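Local coordinates for protein EscN (Escherichia coli O127:H6, PDB 2OBL) that belongs to the type III secretion ATPases, relatives of the ATP synthase alpha and beta subunits built around a P-loop nucleotide-binding domain, at residues K4-L12 with T147-F155; Y172-L181 with F192-L203. The protein carries 1 engineered substitution. All coordinates share one frame; numbering follows the deposited sequence.

Interaction 1 lays the N-terminal strand 4-7 and the turn after it against helix 138-156, on the flank of the nucleotide-binding domain; interaction 2 pairs helices 169-182 and 194-204 of that same domain. Their centres lie about 22 Å apart, each about 20 Å from the centre of the chain. In sequence the first contact closes before the second opens, with strand 161-167 of the main sheet between them. Helix 138-156 joins the two: Tyr-172 of interaction 2 rests on its residues Met-142, Ala-145 and Phe-146, and Leu-203 CD2 packs 3.7 Å from Thr-149 OG1. The N-terminal segment and the helical pair are thus connected through one helix.

Interaction 1 of 2, residues K4-L12 with T147-F155; sequences KIRVGDALL and TATTIAEYF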
loop_
_atom_site.group_PDB
_atom_site.type_symbol
_atom_site.label_atom_id
_atom_site.label_comp_id
_atom_site.label_asym_id
_atom_site.label_seq_id
_atom_site.Cartn_x
_atom_site.Cartn_y
_atom_site.Cartn_z
ATOM N N LYS A 4 -8.088 -25.524 -0.095
ATOM C CA LYS A 4 -9.235 -24.935 0.594
ATOM C C LYS A 4 -8.797 -24.443 1.978
ATOM O O LYS A 4 -8.007 -25.104 2.648
ATOM C CB LYS A 4 -10.354 -25.963 0.769
ATOM C CG LYS A 4 -10.982 -26.461 -0.530
ATOM C CD LYS A 4 -11.757 -25.352 -1.225
ATOM C CE LYS A 4 -12.241 -25.775 -2.614
ATOM N NZ LYS A 4 -13.469 -26.608 -2.545
ATOM N N ILE A 5 -9.304 -23.293 2.410
ATOM C CA ILE A 5 -9.042 -22.830 3.774
ATOM C C ILE A 5 -10.356 -22.655 4.511
ATOM O O ILE A 5 -11.421 -22.602 3.884
ATOM C CB ILE A 5 -8.272 -21.482 3.820
ATOM C CG1 ILE A 5 -9.089 -20.375 3.148
ATOM C CG2 ILE A 5 -6.884 -21.622 3.217
ATOM C CD1 ILE A 5 -8.536 -18.976 3.402
ATOM N N ARG A 6 -10.283 -22.580 5.837
ATOM C CA ARG A 6 -11.477 -22.388 6.650
ATOM C C ARG A 6 -11.552 -20.941 7.084
ATOM O O ARG A 6 -10.575 -20.370 7.582
ATOM C CB ARG A 6 -11.484 -23.301 7.882
ATOM C CG ARG A 6 -11.462 -24.787 7.555
ATOM C CD ARG A 6 -11.650 -25.636 8.795
ATOM N NE ARG A 6 -13.029 -25.598 9.278
ATOM C CZ ARG A 6 -14.074 -26.091 8.618
ATOM N NH1 ARG A 6 -13.911 -26.664 7.429
ATOM N NH2 ARG A 6 -15.290 -26.007 9.147
ATOM N N VAL A 7 -12.720 -20.346 6.894
ATOM C CA VAL A 7 -12.898 -18.940 7.203
ATOM C C VAL A 7 -14.107 -18.709 8.090
ATOM O O VAL A 7 -14.912 -19.620 8.302
ATOM C CB VAL A 7 -13.008 -18.086 5.922
ATOM C CG1 VAL A 7 -11.696 -18.127 5.147
ATOM C CG2 VAL A 7 -14.180 -18.553 5.042
ATOM N N GLY A 8 -14.224 -17.488 8.604
ATOM C CA GLY A 8 -15.346 -17.079 9.443
ATOM C C GLY A 8 -15.037 -15.767 10.128
ATOM O O GLY A 8 -13.902 -15.288 10.089
ATOM N N ASP A 9 -16.035 -15.179 10.778
ATOM C CA ASP A 9 -15.800 -13.924 11.482
ATOM C C ASP A 9 -14.715 -14.063 12.557
ATOM O O ASP A 9 -14.033 -13.089 12.877
ATOM C CB ASP A 9 -17.086 -13.398 12.119
ATOM C CG ASP A 9 -18.095 -12.902 11.103
ATOM O OD1 ASP A 9 -17.766 -12.764 9.903
ATOM O OD2 ASP A 9 -19.237 -12.640 11.522
ATOM N N ALA A 10 -14.548 -15.270 13.102
ATOM C CA ALA A 10 -13.624 -15.498 14.219
ATOM C C ALA A 10 -12.161 -15.290 13.837
ATOM O O ALA A 10 -11.265 -15.331 14.696
ATOM C CB ALA A 10 -13.834 -16.900 14.838
ATOM N N LEU A 11 -11.926 -15.045 12.548
ATOM C CA LEU A 11 -10.590 -14.772 12.054
ATOM C C LEU A 11 -10.097 -13.409 12.534
ATOM O O LEU A 11 -8.896 -13.177 12.613
ATOM C CB LEU A 11 -10.546 -14.832 10.519
ATOM C CG LEU A 11 -10.645 -16.191 9.824
ATOM C CD1 LEU A 11 -10.739 -16.022 8.322
ATOM C CD2 LEU A 11 -9.449 -17.069 10.181
ATOM N N LEU A 12 -11.018 -12.502 12.845
ATOM C CA LEU A 12 -10.631 -11.149 13.250
ATOM C C LEU A 12 -9.841 -11.137 14.563
ATOM O O LEU A 12 -10.217 -11.812 15.541
ATOM C CB LEU A 12 -11.850 -10.241 13.383
ATOM C CG LEU A 12 -12.564 -9.780 12.116
ATOM C CD1 LEU A 12 -13.656 -8.790 12.492
ATOM C CD2 LEU A 12 -11.577 -9.150 11.138
ATOM N N THR A 147 -4.350 -16.903 0.448
ATOM C CA THR A 147 -5.107 -16.978 1.697
ATOM C C THR A 147 -5.627 -15.604 2.117
ATOM O O THR A 147 -6.818 -15.429 2.406
ATOM C CB THR A 147 -4.228 -17.550 2.814
ATOM O OG1 THR A 147 -3.993 -18.941 2.552
ATOM C CG2 THR A 147 -4.881 -17.363 4.183
ATOM N N ALA A 148 -4.736 -14.622 2.116
ATOM C CA ALA A 148 -5.114 -13.253 2.438
ATOM C C ALA A 148 -6.207 -12.742 1.499
ATOM O O ALA A 148 -7.187 -12.150 1.934
ATOM C CB ALA A 148 -3.884 -12.349 2.375
ATOM N N THR A 149 -6.035 -12.989 0.212
ATOM C CA THR A 149 -6.981 -12.500 -0.783
ATOM C C THR A 149 -8.361 -13.131 -0.561
ATOM O O THR A 149 -9.390 -12.453 -0.604
ATOM C CB THR A 149 -6.459 -12.706 -2.224
ATOM O OG1 THR A 149 -5.196 -12.037 -2.379
ATOM C CG2 THR A 149 -7.455 -12.117 -3.260
ATOM N N THR A 150 -8.364 -14.426 -0.298
ATOM C CA THR A 150 -9.600 -15.178 -0.065
ATOM C C THR A 150 -10.324 -14.680 1.182
ATOM O O THR A 150 -11.539 -14.536 1.192
ATOM C CB THR A 150 -9.301 -16.680 0.033
ATOM O OG1 THR A 150 -8.789 -17.124 -1.235
ATOM C CG2 THR A 150 -10.588 -17.468 0.348
ATOM N N ILE A 151 -9.568 -14.413 2.237
ATOM C CA ILE A 151 -10.153 -13.877 3.457
ATOM C C ILE A 151 -10.750 -12.479 3.225
ATOM O O ILE A 151 -11.837 -12.158 3.729
ATOM C CB ILE A 151 -9.133 -13.879 4.611
ATOM C CG1 ILE A 151 -8.818 -15.324 5.039
ATOM C CG2 ILE A 151 -9.668 -13.082 5.797
ATOM C CD1 ILE A 151 -7.586 -15.435 5.929
ATOM N N ALA A 152 -10.047 -11.651 2.459
ATOM C CA ALA A 152 -10.564 -10.346 2.079
ATOM C C ALA A 152 -11.889 -10.477 1.340
ATOM O O ALA A 152 -12.807 -9.700 1.577
ATOM C CB ALA A 152 -9.531 -9.565 1.216
ATOM N N GLU A 153 -11.984 -11.462 0.448
ATOM C CA GLU A 153 -13.230 -11.716 -0.286
ATOM C C GLU A 153 -14.355 -12.137 0.654
ATOM O O GLU A 153 -15.507 -11.715 0.492
ATOM C CB GLU A 153 -13.009 -12.767 -1.374
ATOM C CG GLU A 153 -12.134 -12.286 -2.521
ATOM C CD GLU A 153 -11.658 -13.412 -3.413
ATOM O OE1 GLU A 153 -11.636 -14.569 -2.952
ATOM O OE2 GLU A 153 -11.292 -13.133 -4.574
ATOM N N TYR A 154 -14.025 -12.963 1.640
ATOM C CA TYR A 154 -15.024 -13.389 2.616
ATOM C C TYR A 154 -15.618 -12.178 3.334
ATOM O O TYR A 154 -16.839 -12.058 3.446
ATOM C CB TYR A 154 -14.450 -14.379 3.632
ATOM C CG TYR A 154 -15.368 -14.555 4.824
ATOM C CD1 TYR A 154 -16.524 -15.333 4.735
ATOM C CD2 TYR A 154 -15.101 -13.912 6.023
ATOM C CE1 TYR A 154 -17.373 -15.465 5.813
ATOM C CE2 TYR A 154 -15.941 -14.043 7.105
ATOM C CZ TYR A 154 -17.072 -14.814 6.998
ATOM O OH TYR A 154 -17.892 -14.927 8.098
ATOM N N PHE A 155 -14.754 -11.288 3.824
ATOM C CA PHE A 155 -15.227 -10.084 4.520
ATOM C C PHE A 155 -15.927 -9.071 3.601
ATOM O O PHE A 155 -16.946 -8.477 3.984
ATOM C CB PHE A 155 -14.116 -9.468 5.378
ATOM C CG PHE A 155 -13.852 -10.245 6.636
ATOM C CD1 PHE A 155 -14.789 -10.249 7.666
ATOM C CD2 PHE A 155 -12.716 -11.026 6.770
ATOM C CE1 PHE A 155 -14.573 -10.982 8.833
ATOM C CE2 PHE A 155 -12.490 -11.771 7.938
ATOM C CZ PHE A 155 -13.416 -11.746 8.975
#
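Tyr-154 OH donates a 2.8 Å hydrogen bond to Asp-9 OD1, which it meets from above the carboxylate, 59° out of its plane. The ring packs against the backbone of Gly-8: Gly-8 CA is 3.6 Å from Tyr-154 OH, and Gly-8 N lies over one ring face, offset toward the rim. This buried N-H finds no partner in the model. The ring reaches this place because CG of Tyr-154 stands anti to its backbone N (chi1 166°), while Val-7 CG2 slides past its inner end, 4.0 Å from Tyr-154 CD1. Phe-155 packs against the 3-10 turn 9-11 and Leu-12, where Leu-12 CG comes within 3.8 Å of Phe-155 CZ and Gly-8 O nears the same carbon. Over one face of its ring, near the centre, lies Tyr-154 CD2, 3.7 Å above the plane. At Ile-151, the apolar middle, Leu-11 arrives tip to tip, Leu-11 CD1 lying 3.9 Å from Ile-151 CG1 and about as close to its CG2 and CD1, while Ile-5 crosses at about a right angle and its CD1 also touches Thr-150 CG2. Strand 4-7 packs on helix 138-156, axes 9.7 Å apart and inclined by 43°, Ile-5 and Val-7 facing the helix. This helix belongs to the beta-alpha-beta crossover from strand 127-132 to strand 161-167, typical of the P-loop core. Farther out, strand 34-37 pairs with 4-7 through backbone bonds at Ile-5 and Val-7. Val-128 of the central sheet backs Leu-11, Ile-151 and Phe-155, while Thr-147 OG1 bonds to Gly-18 O and Thr-150 OG1 to Arg-206 NH2.

Interaction 2 of 2, residues Y172-L181 with F192-L203; sequences YARAARDVGL and FPPSVFSSLPKL. With ACT (acetate ion), chain C.
Two helices of the P-loop nucleotide-binding domain, 169-182 and 194-204, cross at 136°, axes 8.7 Å apart, with Val-196 of the second set against Ala-173 and Ala-176 of the first. The small alanines let Val-196 press its CG2 onto the backbone, 3.4 Å from Arg-177 N, while its CG1 packs on the methyl of Ala-173. At one end Tyr-172 OH donates a 2.7 Å hydrogen bond to Ser-199 OG, which lies in the plane of the ring at its edge. Ser-199 OG in turn donates a 2.8 Å hydrogen bond to Val-196 O, the two bonds in series orienting both hydroxyls. Leu-203 CD1 sits over one face of the Tyr-172 ring in a CH-pi contact, 27° off the ring normal. At the other end Phe-192 packs against the aliphatic part of Arg-177, the side chains crossing at a slant: Arg-177 CB is 3.6 Å from Phe-192 CD1 and CD stands over one ring face, toward its rim. Pro-193, at the N-cap of helix 194-204, leans its CD on Arg-177 CG. Between the helices a water donates to both Ala-176 O and Ser-195 OG, and Glu-185 also bonds that serine. The Arg-177 chain bends at chi3 (64°), turning its guanidinium to Asp-178 through a salt bridge from NE. An acetate, probably from the crystallisation liquor, lies edge-on to that guanidinium: Arg-177 NH1 binds its O at 2.6 Å and NH2 its OXT at 2.8 Å, both bonds nearly straight, while the acetate methyl rests over a face of the Arg-174 guanidinium, itself salt-bridged to Glu-224 through NH2.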
loop_
_atom_site.group_PDB
_atom_site.type_symbol
_atom_site.label_atom_id
_atom_site.label_comp_id
_atom_site.label_asym_id
_atom_site.label_seq_id
_atom_site.Cartn_x
_atom_site.Cartn_y
_atom_site.Cartn_z
ATOM N N TYR A 172 6.429 -12.542 -1.947
ATOM C CA TYR A 172 5.469 -13.501 -2.465
ATOM C C TYR A 172 6.021 -14.092 -3.763
ATOM O O TYR A 172 5.989 -15.312 -3.969
ATOM C CB TYR A 172 4.108 -12.857 -2.787
ATOM C CG TYR A 172 3.414 -13.648 -3.872
ATOM C CD1 TYR A 172 2.736 -14.828 -3.571
ATOM C CD2 TYR A 172 3.484 -13.256 -5.209
ATOM C CE1 TYR A 172 2.148 -15.586 -4.560
ATOM C CE2 TYR A 172 2.891 -14.007 -6.206
ATOM C CZ TYR A 172 2.227 -15.179 -5.873
ATOM O OH TYR A 172 1.641 -15.934 -6.860
ATOM N N ALA A 173 6.503 -13.216 -4.641
ATOM C CA ALA A 173 6.985 -13.647 -5.971
ATOM C C ALA A 173 8.222 -14.537 -5.876
ATOM O O ALA A 173 8.386 -15.480 -6.660
ATOM C CB ALA A 173 7.253 -12.441 -6.863
ATOM N N ARG A 174 9.103 -14.237 -4.927
ATOM C CA ARG A 174 10.295 -15.051 -4.746
ATOM C C ARG A 174 9.889 -16.439 -4.251
ATOM O O ARG A 174 10.462 -17.437 -4.674
ATOM C CB ARG A 174 11.261 -14.394 -3.766
ATOM C CG ARG A 174 11.919 -13.139 -4.343
ATOM C CD ARG A 174 12.708 -12.436 -3.254
ATOM N NE ARG A 174 13.254 -11.169 -3.725
ATOM C CZ ARG A 174 13.856 -10.289 -2.932
ATOM N NH1 ARG A 174 13.990 -10.552 -1.633
ATOM N NH2 ARG A 174 14.339 -9.158 -3.435
ATOM N N ALA A 175 8.900 -16.498 -3.371
ATOM C CA ALA A 175 8.377 -17.798 -2.917
ATOM C C ALA A 175 7.739 -18.547 -4.095
ATOM O O ALA A 175 8.007 -19.723 -4.310
ATOM C CB ALA A 175 7.364 -17.608 -1.777
ATOM N N ALA A 176 6.897 -17.856 -4.856
ATOM C CA ALA A 176 6.225 -18.475 -5.995
ATOM C C ALA A 176 7.233 -18.939 -7.056
ATOM O O ALA A 176 7.012 -19.964 -7.750
ATOM C CB ALA A 176 5.206 -17.492 -6.592
ATOM N N ARG A 177 8.335 -18.196 -7.181
ATOM C CA ARG A 177 9.430 -18.574 -8.080
ATOM C C ARG A 177 9.986 -19.938 -7.665
ATOM O O ARG A 177 10.146 -20.829 -8.496
ATOM C CB ARG A 177 10.552 -17.518 -8.035
ATOM C CG ARG A 177 11.846 -17.895 -8.775
ATOM C CD ARG A 177 12.993 -16.978 -8.291
ATOM N NE ARG A 177 13.268 -17.206 -6.873
ATOM C CZ ARG A 177 13.907 -16.359 -6.072
ATOM N NH1 ARG A 177 14.376 -15.205 -6.552
ATOM N NH2 ARG A 177 14.099 -16.681 -4.781
ATOM N N ASP A 178 10.301 -20.068 -6.384
ATOM C CA ASP A 178 10.946 -21.253 -5.883
ATOM C C ASP A 178 10.020 -22.455 -6.023
ATOM O O ASP A 178 10.470 -23.532 -6.394
ATOM C CB ASP A 178 11.423 -21.046 -4.453
ATOM C CG ASP A 178 12.572 -20.059 -4.380
ATOM O OD1 ASP A 178 13.172 -19.792 -5.439
ATOM O OD2 ASP A 178 12.880 -19.574 -3.278
ATOM N N VAL A 179 8.727 -22.248 -5.787
ATOM C CA VAL A 179 7.713 -23.309 -6.006
ATOM C C VAL A 179 7.655 -23.715 -7.473
ATOM O O VAL A 179 7.684 -24.909 -7.803
ATOM C CB VAL A 179 6.309 -22.851 -5.550
ATOM C CG1 VAL A 179 5.218 -23.902 -5.926
ATOM C CG2 VAL A 179 6.315 -22.583 -4.048
ATOM N N GLY A 180 7.599 -22.719 -8.354
ATOM C CA GLY A 180 7.526 -22.966 -9.795
ATOM C C GLY A 180 8.740 -23.702 -10.335
ATOM O O GLY A 180 8.601 -24.655 -11.111
ATOM N N LEU A 181 9.932 -23.279 -9.922
ATOM C CA LEU A 181 11.182 -23.898 -10.390
ATOM C C LEU A 181 11.272 -25.334 -9.908
ATOM O O LEU A 181 11.763 -26.211 -10.620
ATOM C CB LEU A 181 12.400 -23.124 -9.891
ATOM C CG LEU A 181 12.555 -21.684 -10.395
ATOM C CD1 LEU A 181 13.763 -21.061 -9.733
ATOM C CD2 LEU A 181 12.661 -21.640 -11.910
ATOM N N PHE A 192 12.735 -15.882 -12.811
ATOM C CA PHE A 192 11.331 -16.223 -12.557
ATOM C C PHE A 192 10.717 -17.095 -13.637
ATOM O O PHE A 192 10.877 -16.813 -14.822
ATOM C CB PHE A 192 10.479 -14.950 -12.391
ATOM C CG PHE A 192 10.832 -14.152 -11.165
ATOM C CD1 PHE A 192 10.257 -14.458 -9.935
ATOM C CD2 PHE A 192 11.760 -13.123 -11.237
ATOM C CE1 PHE A 192 10.596 -13.765 -8.791
ATOM C CE2 PHE A 192 12.112 -12.401 -10.099
ATOM C CZ PHE A 192 11.534 -12.719 -8.866
ATOM N N PRO A 193 9.988 -18.145 -13.228
ATOM C CA PRO A 193 9.266 -18.930 -14.235
ATOM C C PRO A 193 7.932 -18.290 -14.649
ATOM O O PRO A 193 7.394 -17.406 -13.949
ATOM C CB PRO A 193 9.028 -20.261 -13.530
ATOM C CG PRO A 193 8.917 -19.884 -12.048
ATOM C CD PRO A 193 9.813 -18.675 -11.861
ATOM N N PRO A 194 7.397 -18.733 -15.793
ATOM C CA PRO A 194 6.125 -18.243 -16.297
ATOM C C PRO A 194 4.994 -18.178 -15.266
ATOM O O PRO A 194 4.233 -17.201 -15.275
ATOM C CB PRO A 194 5.800 -19.230 -17.429
ATOM C CG PRO A 194 7.153 -19.631 -17.937
ATOM C CD PRO A 194 8.005 -19.728 -16.697
ATOM N N SER A 195 4.904 -19.167 -14.377
ATOM C CA SER A 195 3.817 -19.232 -13.385
ATOM C C SER A 195 3.702 -17.987 -12.492
ATOM O O SER A 195 2.604 -17.570 -12.135
ATOM C CB SER A 195 3.931 -20.474 -12.503
ATOM O OG SER A 195 5.170 -20.529 -11.807
ATOM N N VAL A 196 4.836 -17.409 -12.116
ATOM C CA VAL A 196 4.803 -16.261 -11.220
ATOM C C VAL A 196 4.188 -15.071 -11.960
ATOM O O VAL A 196 3.316 -14.382 -11.434
ATOM C CB VAL A 196 6.203 -15.900 -10.692
ATOM C CG1 VAL A 196 6.106 -14.723 -9.721
ATOM C CG2 VAL A 196 6.836 -17.097 -9.990
ATOM N N PHE A 197 4.623 -14.849 -13.197
ATOM C CA PHE A 197 4.080 -13.740 -13.974
ATOM C C PHE A 197 2.575 -13.859 -14.180
ATOM O O PHE A 197 1.842 -12.900 -13.965
ATOM C CB PHE A 197 4.812 -13.597 -15.299
ATOM C CG PHE A 197 6.242 -13.203 -15.127
ATOM C CD1 PHE A 197 6.570 -11.927 -14.708
ATOM C CD2 PHE A 197 7.254 -14.129 -15.332
ATOM C CE1 PHE A 197 7.901 -11.552 -14.528
ATOM C CE2 PHE A 197 8.578 -13.769 -15.170
ATOM C CZ PHE A 197 8.906 -12.479 -14.757
ATOM N N SER A 198 2.106 -15.042 -14.541
ATOM C CA SER A 198 0.678 -15.202 -14.771
ATOM C C SER A 198 -0.133 -15.086 -13.472
ATOM O O SER A 198 -1.313 -14.743 -13.508
ATOM C CB SER A 198 0.387 -16.490 -15.542
ATOM O OG SER A 198 0.666 -17.627 -14.760
ATOM N N SER A 199 0.505 -15.308 -12.321
ATOM C CA SER A 199 -0.222 -15.235 -11.040
ATOM C C SER A 199 -0.523 -13.792 -10.642
ATOM O O SER A 199 -1.488 -13.526 -9.914
ATOM C CB SER A 199 0.547 -15.934 -9.911
ATOM O OG SER A 199 1.580 -15.079 -9.403
ATOM N N LEU A 200 0.307 -12.859 -11.105
ATOM C CA LEU A 200 0.180 -11.466 -10.661
ATOM C C LEU A 200 -1.163 -10.835 -11.018
ATOM O O LEU A 200 -1.846 -10.315 -10.140
ATOM C CB LEU A 200 1.344 -10.598 -11.168
ATOM C CG LEU A 200 2.738 -10.958 -10.658
ATOM C CD1 LEU A 200 3.789 -10.081 -11.341
ATOM C CD2 LEU A 200 2.799 -10.787 -9.136
ATOM N N PRO A 201 -1.546 -10.851 -12.306
ATOM C CA PRO A 201 -2.849 -10.248 -12.583
ATOM C C PRO A 201 -4.009 -11.037 -11.981
ATOM O O PRO A 201 -5.041 -10.458 -11.644
ATOM C CB PRO A 201 -2.920 -10.232 -14.115
ATOM C CG PRO A 201 -1.958 -11.268 -14.566
ATOM C CD PRO A 201 -0.868 -11.312 -13.532
ATOM N N LYS A 202 -3.835 -12.341 -11.820
ATOM C CA LYS A 202 -4.885 -13.162 -11.218
ATOM C C LYS A 202 -5.124 -12.755 -9.762
ATOM O O LYS A 202 -6.261 -12.664 -9.318
ATOM C CB LYS A 202 -4.529 -14.643 -11.301
ATOM C CG LYS A 202 -4.518 -15.174 -12.724
ATOM C CD LYS A 202 -4.992 -16.602 -12.771
ATOM C CE LYS A 202 -5.406 -16.990 -14.172
ATOM N NZ LYS A 202 -6.338 -18.157 -14.142
ATOM N N LEU A 203 -4.044 -12.500 -9.032
ATOM C CA LEU A 203 -4.154 -11.976 -7.670
ATOM C C LEU A 203 -4.731 -10.568 -7.614
ATOM O O LEU A 203 -5.640 -10.284 -6.837
ATOM C CB LEU A 203 -2.784 -11.960 -6.988
ATOM C CG LEU A 203 -2.321 -13.267 -6.356
ATOM C CD1 LEU A 203 -0.821 -13.192 -6.079
ATOM C CD2 LEU A 203 -3.088 -13.556 -5.063
HETATM C C ACT C . 15.892 -13.836 -3.668
HETATM O O ACT C . 15.754 -13.673 -4.901
HETATM O OXT ACT C . 15.566 -14.959 -3.195
HETATM C CH3 ACT C . 16.431 -12.729 -2.807
HETATM O O HOH W 1 4.734 -20.520 -9.116
#